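Local coordinates for putative Fe-S biosynthesis protein (Lactobacillus acidophilus, PDB 2QGO) that is a putative iron-sulphur cluster biosynthesis protein, probably taking part in the assembly or delivery of Fe-S clusters, at residues I21-D31 against H49-D59. Residues are numbered along the deposited sequence; the frame is centred on the assembly and turned at random.
Sequences ILDKILILITD and HFSIIWLDKVD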
ATOM      1  N   ILE A  21      -2.042  11.342  -3.112  1.00 26.29           N
ATOM      2  CA  ILE A  21      -2.693  10.278  -2.360  1.00 26.70           C
ATOM      3  C   ILE A  21      -2.198  10.093  -0.923  1.00 26.12           C
ATOM      4  O   ILE A  21      -2.640   9.181  -0.236  1.00 24.86           O
ATOM      5  CB  ILE A  21      -2.535   8.929  -3.086  1.00 27.17           C
ATOM      6  CG1 ILE A  21      -1.047   8.604  -3.231  1.00 26.52           C
ATOM      7  CG2 ILE A  21      -3.238   8.975  -4.443  1.00 25.01           C
ATOM      8  CD1 ILE A  21      -0.765   7.139  -3.459  1.00 27.82           C
ATOM      9  N   LEU A  22      -1.285  10.953  -0.474  1.00 26.85           N
ATOM     10  CA  LEU A  22      -0.730  10.841   0.874  1.00 28.31           C
ATOM     11  C   LEU A  22      -1.773  11.042   1.976  1.00 26.88           C
ATOM     12  O   LEU A  22      -1.637  10.530   3.085  1.00 28.19           O
ATOM     13  CB  LEU A  22       0.409  11.852   1.051  1.00 28.87           C
ATOM     14  CG  LEU A  22       1.166  11.823   2.388  1.00 30.43           C
ATOM     15  CD1 LEU A  22       1.830  10.468   2.597  1.00 28.74           C
ATOM     16  CD2 LEU A  22       2.200  12.930   2.396  1.00 31.93           C
ATOM     17  N   ASP A  23      -2.815  11.788   1.646  1.00 26.88           N
ATOM     18  CA  ASP A  23      -3.897  12.109   2.567  1.00 27.39           C
ATOM     19  C   ASP A  23      -5.054  11.119   2.465  1.00 25.90           C
ATOM     20  O   ASP A  23      -6.057  11.253   3.159  1.00 25.96           O
ATOM     21  CB  ASP A  23      -4.422  13.507   2.233  1.00 31.31           C
ATOM     22  CG  ASP A  23      -5.064  13.569   0.845  1.00 35.86           C
ATOM     23  OD1 ASP A  23      -4.377  13.250  -0.169  1.00 37.47           O
ATOM     24  OD2 ASP A  23      -6.266  13.923   0.768  1.00 39.79           O
ATOM     25  N   LYS A  24      -4.915  10.129   1.594  1.00 25.00           N
ATOM     26  CA  LYS A  24      -5.965   9.151   1.376  1.00 24.18           C
ATOM     27  C   LYS A  24      -5.895   7.934   2.289  1.00 25.00           C
ATOM     28  O   LYS A  24      -4.954   7.763   3.066  1.00 22.19           O
ATOM     29  CB  LYS A  24      -5.904   8.657  -0.069  1.00 24.93           C
ATOM     30  CG  LYS A  24      -6.021   9.739  -1.129  1.00 23.97           C
ATOM     31  CD  LYS A  24      -7.427  10.287  -1.215  1.00 24.66           C
ATOM     32  CE  LYS A  24      -7.580  11.195  -2.414  1.00 25.88           C
ATOM     33  NZ  LYS A  24      -8.947  11.778  -2.446  1.00 28.52           N
ATOM     34  N   ILE A  25      -6.914   7.085   2.180  1.00 23.16           N
ATOM     35  CA  ILE A  25      -6.934   5.851   2.935  1.00 22.93           C
ATOM     36  C   ILE A  25      -6.029   4.942   2.109  1.00 22.64           C
ATOM     37  O   ILE A  25      -6.301   4.692   0.933  1.00 22.46           O
ATOM     38  CB  ILE A  25      -8.350   5.241   2.992  1.00 24.35           C
ATOM     39  CG1 ILE A  25      -9.304   6.206   3.705  1.00 25.31           C
ATOM     40  CG2 ILE A  25      -8.304   3.877   3.674  1.00 24.02           C
ATOM     41  CD1 ILE A  25      -8.857   6.608   5.113  1.00 27.76           C
ATOM     42  N   LEU A  26      -4.944   4.470   2.702  1.00 21.65           N
ATOM     43  CA  LEU A  26      -4.027   3.601   1.970  1.00 21.90           C
ATOM     44  C   LEU A  26      -4.115   2.166   2.457  1.00 22.23           C
ATOM     45  O   LEU A  26      -4.216   1.910   3.655  1.00 22.40           O
ATOM     46  CB  LEU A  26      -2.586   4.098   2.105  1.00 21.02           C
ATOM     47  CG  LEU A  26      -2.334   5.516   1.601  1.00 22.00           C
ATOM     48  CD1 LEU A  26      -0.874   5.869   1.825  1.00 23.30           C
ATOM     49  CD2 LEU A  26      -2.701   5.620   0.113  1.00 19.51           C
ATOM     50  N   ILE A  27      -4.081   1.240   1.510  1.00 21.10           N
ATOM     51  CA  ILE A  27      -4.153  -0.180   1.810  1.00 23.12           C
ATOM     52  C   ILE A  27      -2.944  -0.880   1.212  1.00 23.82           C
ATOM     53  O   ILE A  27      -2.773  -0.903  -0.005  1.00 24.18           O
ATOM     54  CB  ILE A  27      -5.433  -0.801   1.208  1.00 24.94           C
ATOM     55  CG1 ILE A  27      -6.666  -0.131   1.812  1.00 25.56           C
ATOM     56  CG2 ILE A  27      -5.440  -2.308   1.429  1.00 24.89           C
ATOM     57  CD1 ILE A  27      -7.970  -0.502   1.116  1.00 28.65           C
ATOM     58  N   LEU A  28      -2.101  -1.438   2.073  1.00 24.17           N
ATOM     59  CA  LEU A  28      -0.914  -2.157   1.626  1.00 26.06           C
ATOM     60  C   LEU A  28      -1.259  -3.638   1.620  1.00 27.29           C
ATOM     61  O   LEU A  28      -1.673  -4.189   2.631  1.00 29.43           O
ATOM     62  CB  LEU A  28       0.259  -1.894   2.577  1.00 23.69           C
ATOM     63  CG  LEU A  28       1.559  -2.688   2.376  1.00 26.31           C
ATOM     64  CD1 LEU A  28       2.137  -2.413   0.983  1.00 25.64           C
ATOM     65  CD2 LEU A  28       2.571  -2.292   3.470  1.00 25.13           C
ATOM     66  N   ILE A  29      -1.106  -4.284   0.475  1.00 28.44           N
ATOM     67  CA  ILE A  29      -1.422  -5.699   0.389  1.00 29.95           C
ATOM     68  C   ILE A  29      -0.497  -6.422  -0.569  1.00 29.18           C
ATOM     69  O   ILE A  29       0.235  -5.797  -1.338  1.00 26.75           O
ATOM     70  CB  ILE A  29      -2.857  -5.908  -0.098  1.00 30.46           C
ATOM     71  CG1 ILE A  29      -3.019  -5.269  -1.473  1.00 31.84           C
ATOM     72  CG2 ILE A  29      -3.836  -5.302   0.892  1.00 33.02           C
ATOM     73  CD1 ILE A  29      -4.314  -5.609  -2.151  1.00 37.12           C
ATOM     74  N   THR A  30      -0.527  -7.749  -0.502  1.00 30.44           N
ATOM     75  CA  THR A  30       0.279  -8.563  -1.398  1.00 32.89           C
ATOM     76  C   THR A  30      -0.601  -8.649  -2.624  1.00 32.49           C
ATOM     77  O   THR A  30      -1.821  -8.555  -2.526  1.00 34.33           O
ATOM     78  CB  THR A  30       0.482  -9.998  -0.871  1.00 34.78           C
ATOM     79  OG1 THR A  30      -0.776 -10.681  -0.891  1.00 37.57           O
ATOM     80  CG2 THR A  30       1.017  -9.989   0.547  1.00 35.67           C
ATOM     81  N   ASP A  31       0.002  -8.819  -3.783  1.00 33.28           N
ATOM     82  CA  ASP A  31      -0.786  -8.915  -4.993  1.00 32.81           C
ATOM     83  C   ASP A  31      -0.427 -10.222  -5.679  1.00 31.23           C
ATOM     84  O   ASP A  31       0.490 -10.262  -6.490  1.00 31.39           O
ATOM     85  CB  ASP A  31      -0.476  -7.735  -5.916  1.00 34.44           C
ATOM     86  CG  ASP A  31      -1.450  -7.631  -7.063  1.00 35.77           C
ATOM     87  OD1 ASP A  31      -2.216  -8.601  -7.276  1.00 36.19           O
ATOM     88  OD2 ASP A  31      -1.448  -6.589  -7.754  1.00 37.03           O
ATOM     89  N   HIS A  49       5.152  -9.861  -4.241  1.00 36.07           N
ATOM     90  CA  HIS A  49       4.858  -8.541  -4.801  1.00 35.60           C
ATOM     91  C   HIS A  49       3.792  -7.807  -3.986  1.00 33.96           C
ATOM     92  O   HIS A  49       2.865  -8.422  -3.456  1.00 32.98           O
ATOM     93  CB  HIS A  49       4.383  -8.679  -6.248  1.00 37.32           C
ATOM     94  CG  HIS A  49       4.014  -7.375  -6.885  1.00 39.47           C
ATOM     95  ND1 HIS A  49       4.896  -6.320  -6.988  1.00 40.37           N
ATOM     96  CD2 HIS A  49       2.851  -6.946  -7.431  1.00 40.19           C
ATOM     97  CE1 HIS A  49       4.294  -5.296  -7.567  1.00 40.64           C
ATOM     98  NE2 HIS A  49       3.051  -5.651  -7.845  1.00 41.80           N
ATOM     99  N   PHE A  50       3.926  -6.489  -3.883  1.00 31.58           N
ATOM    100  CA  PHE A  50       2.956  -5.707  -3.131  1.00 28.96           C
ATOM    101  C   PHE A  50       2.497  -4.471  -3.875  1.00 27.38           C
ATOM    102  O   PHE A  50       3.122  -4.026  -4.836  1.00 27.73           O
ATOM    103  CB  PHE A  50       3.532  -5.259  -1.780  1.00 28.45           C
ATOM    104  CG  PHE A  50       4.035  -6.384  -0.923  1.00 28.38           C
ATOM    105  CD1 PHE A  50       5.276  -6.966  -1.176  1.00 27.92           C
ATOM    106  CD2 PHE A  50       3.277  -6.861   0.134  1.00 27.36           C
ATOM    107  CE1 PHE A  50       5.755  -8.010  -0.384  1.00 28.42           C
ATOM    108  CE2 PHE A  50       3.750  -7.911   0.935  1.00 29.34           C
ATOM    109  CZ  PHE A  50       4.989  -8.478   0.671  1.00 26.88           C
ATOM    110  N   SER A  51       1.387  -3.913  -3.426  1.00 26.59           N
ATOM    111  CA  SER A  51       0.889  -2.700  -4.036  1.00 26.75           C
ATOM    112  C   SER A  51       0.164  -1.851  -3.015  1.00 25.05           C
ATOM    113  O   SER A  51      -0.304  -2.346  -1.981  1.00 24.13           O
ATOM    114  CB  SER A  51      -0.024  -3.031  -5.226  1.00 29.30           C
ATOM    115  OG  SER A  51      -1.050  -3.925  -4.866  1.00 31.48           O
ATOM    116  N   ILE A  52       0.119  -0.558  -3.292  1.00 24.32           N
ATOM    117  CA  ILE A  52      -0.567   0.396  -2.431  1.00 24.77           C
ATOM    118  C   ILE A  52      -1.873   0.749  -3.113  1.00 23.79           C
ATOM    119  O   ILE A  52      -1.884   1.237  -4.238  1.00 22.83           O
ATOM    120  CB  ILE A  52       0.242   1.701  -2.248  1.00 25.07           C
ATOM    121  CG1 ILE A  52       1.374   1.475  -1.246  1.00 27.23           C
ATOM    122  CG2 ILE A  52      -0.682   2.832  -1.775  1.00 26.31           C
ATOM    123  CD1 ILE A  52       0.876   1.112   0.151  1.00 30.93           C
ATOM    124  N   ILE A  53      -2.974   0.499  -2.425  1.00 22.88           N
ATOM    125  CA  ILE A  53      -4.279   0.810  -2.974  1.00 22.63           C
ATOM    126  C   ILE A  53      -4.811   2.005  -2.209  1.00 21.34           C
ATOM    127  O   ILE A  53      -4.791   2.003  -0.983  1.00 21.19           O
ATOM    128  CB  ILE A  53      -5.250  -0.378  -2.783  1.00 21.44           C
ATOM    129  CG1 ILE A  53      -4.638  -1.644  -3.382  1.00 23.21           C
ATOM    130  CG2 ILE A  53      -6.597  -0.067  -3.406  1.00 23.37           C
ATOM    131  CD1 ILE A  53      -4.169  -1.488  -4.818  1.00 23.35           C
ATOM    132  N   TRP A  54      -5.268   3.035  -2.912  1.00 21.51           N
ATOM    133  CA  TRP A  54      -5.819   4.182  -2.205  1.00 21.43           C
ATOM    134  C   TRP A  54      -7.335   4.292  -2.363  1.00 21.73           C
ATOM    135  O   TRP A  54      -7.893   3.957  -3.409  1.00 22.39           O
ATOM    136  CB  TRP A  54      -5.135   5.490  -2.634  1.00 20.18           C
ATOM    137  CG  TRP A  54      -5.387   5.930  -4.035  1.00 21.05           C
ATOM    138  CD1 TRP A  54      -4.616   5.669  -5.128  1.00 20.20           C
ATOM    139  CD2 TRP A  54      -6.460   6.770  -4.490  1.00 20.77           C
ATOM    140  NE1 TRP A  54      -5.134   6.298  -6.236  1.00 19.21           N
ATOM    141  CE2 TRP A  54      -6.266   6.980  -5.875  1.00 20.92           C
ATOM    142  CE3 TRP A  54      -7.565   7.364  -3.863  1.00 19.95           C
ATOM    143  CZ2 TRP A  54      -7.134   7.763  -6.644  1.00 20.45           C
ATOM    144  CZ3 TRP A  54      -8.436   8.145  -4.631  1.00 20.27           C
ATOM    145  CH2 TRP A  54      -8.213   8.335  -6.008  1.00 22.66           C
ATOM    146  N   LEU A  55      -7.992   4.747  -1.301  1.00 21.61           N
ATOM    147  CA  LEU A  55      -9.444   4.910  -1.286  1.00 25.06           C
ATOM    148  C   LEU A  55      -9.792   6.214  -0.580  1.00 25.04           C
ATOM    149  O   LEU A  55      -8.915   6.888  -0.035  1.00 24.35           O
ATOM    150  CB  LEU A  55     -10.107   3.752  -0.530  1.00 24.95           C
ATOM    151  CG  LEU A  55      -9.957   2.306  -1.007  1.00 27.00           C
ATOM    152  CD1 LEU A  55     -10.613   1.392   0.025  1.00 26.65           C
ATOM    153  CD2 LEU A  55     -10.613   2.111  -2.374  1.00 27.14           C
ATOM    154  N   ASP A  56     -11.072   6.575  -0.586  1.00 28.40           N
ATOM    155  CA  ASP A  56     -11.482   7.800   0.096  1.00 31.43           C
ATOM    156  C   ASP A  56     -12.138   7.537   1.443  1.00 31.32           C
ATOM    157  O   ASP A  56     -12.313   8.448   2.247  1.00 31.14           O
ATOM    158  CB  ASP A  56     -12.380   8.634  -0.808  1.00 34.60           C
ATOM    159  CG  ASP A  56     -11.575   9.420  -1.820  1.00 38.07           C
ATOM    160  OD1 ASP A  56     -10.810  10.307  -1.389  1.00 40.07           O
ATOM    161  OD2 ASP A  56     -11.681   9.146  -3.034  1.00 40.32           O
ATOM    162  N   LYS A  57     -12.472   6.273   1.683  1.00 32.41           N
ATOM    163  CA  LYS A  57     -13.071   5.833   2.934  1.00 33.30           C
ATOM    164  C   LYS A  57     -12.491   4.461   3.242  1.00 31.90           C
ATOM    165  O   LYS A  57     -11.970   3.780   2.353  1.00 30.82           O
ATOM    166  CB  LYS A  57     -14.597   5.756   2.823  1.00 35.27           C
ATOM    167  CG  LYS A  57     -15.273   7.123   2.758  1.00 41.36           C
ATOM    168  CD  LYS A  57     -16.801   7.024   2.837  1.00 43.92           C
ATOM    169  CE  LYS A  57     -17.317   7.033   4.282  1.00 45.75           C
ATOM    170  NZ  LYS A  57     -16.763   5.926   5.126  1.00 45.91           N
ATOM    171  N   VAL A  58     -12.571   4.058   4.499  1.00 30.58           N
ATOM    172  CA  VAL A  58     -12.038   2.771   4.917  1.00 31.23           C
ATOM    173  C   VAL A  58     -12.796   1.596   4.306  1.00 31.65           C
ATOM    174  O   VAL A  58     -14.005   1.675   4.062  1.00 31.27           O
ATOM    175  CB  VAL A  58     -12.084   2.646   6.453  1.00 33.61           C
ATOM    176  CG1 VAL A  58     -11.169   3.697   7.094  1.00 32.23           C
ATOM    177  CG2 VAL A  58     -13.521   2.833   6.938  1.00 34.00           C
ATOM    178  N   ASP A  59     -12.070   0.516   4.041  1.00 30.34           N
ATOM    179  CA  ASP A  59     -12.657  -0.708   3.500  1.00 30.91           C
ATOM    180  C   ASP A  59     -12.677  -1.696   4.671  1.00 31.17           C
ATOM    181  O   ASP A  59     -11.626  -2.080   5.182  1.00 28.89           O
ATOM    182  CB  ASP A  59     -11.780  -1.276   2.378  1.00 29.64           C
ATOM    183  CG  ASP A  59     -12.400  -2.499   1.701  1.00 28.54           C
ATOM    184  OD1 ASP A  59     -13.125  -3.274   2.361  1.00 26.66           O
ATOM    185  OD2 ASP A  59     -12.144  -2.691   0.496  1.00 28.16           O
TER
HETATM  186  O   HOH W   1       2.871 -11.684  -4.638  1.00 30.71           O
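I21 lays its CG2 methyl over one face of the W54 indole, a CH-pi contact 3.6 Å from the centroid of the five-membered ring and only 7° off its normal. The carboxylate oxygen D56 OD2 lies at the rim of the indole, in its plane. With CG between the backbone N and the carbonyl carbon (chi1 67°), the indole comes under the I21 methyl; W54 CB itself rests against L26 CD2. K24 runs alongside the six-membered ring, CE 3.9 Å from W54 CZ3, and its bend at chi2 (-72°) carries NZ past the indole to a salt bridge with D56, 2.6 Å to OD1 on the syn lone pair. Cutting K24 back to an alanine is likely to leave the D56 carboxylate without its charged mate and one flank of the six-membered ring less covered. Between these groups and the far end, strands 25-30 and 50-55 pair antiparallel, with reciprocal backbone bonds joining I25 to L55, I27 to I53 and I29 to S51. On the sheet face that carries these residues, I27 CD1 presses tightly on L55 CD1 at 3.4 Å; on the other, L28 CD1 meets I52 CD1. At the far end, T30 CG2 touches F50 CE2, while D31 N donates to H49 O from above the carbonyl plane. Strands 73-76 and 104-114 flank the pair, which therefore lies inside the mixed sheet. Reciprocal bonds thus satisfy the backbone there, whereas the buried S51 OG finds no partner in the model and the ion pair sits at the exposed D56.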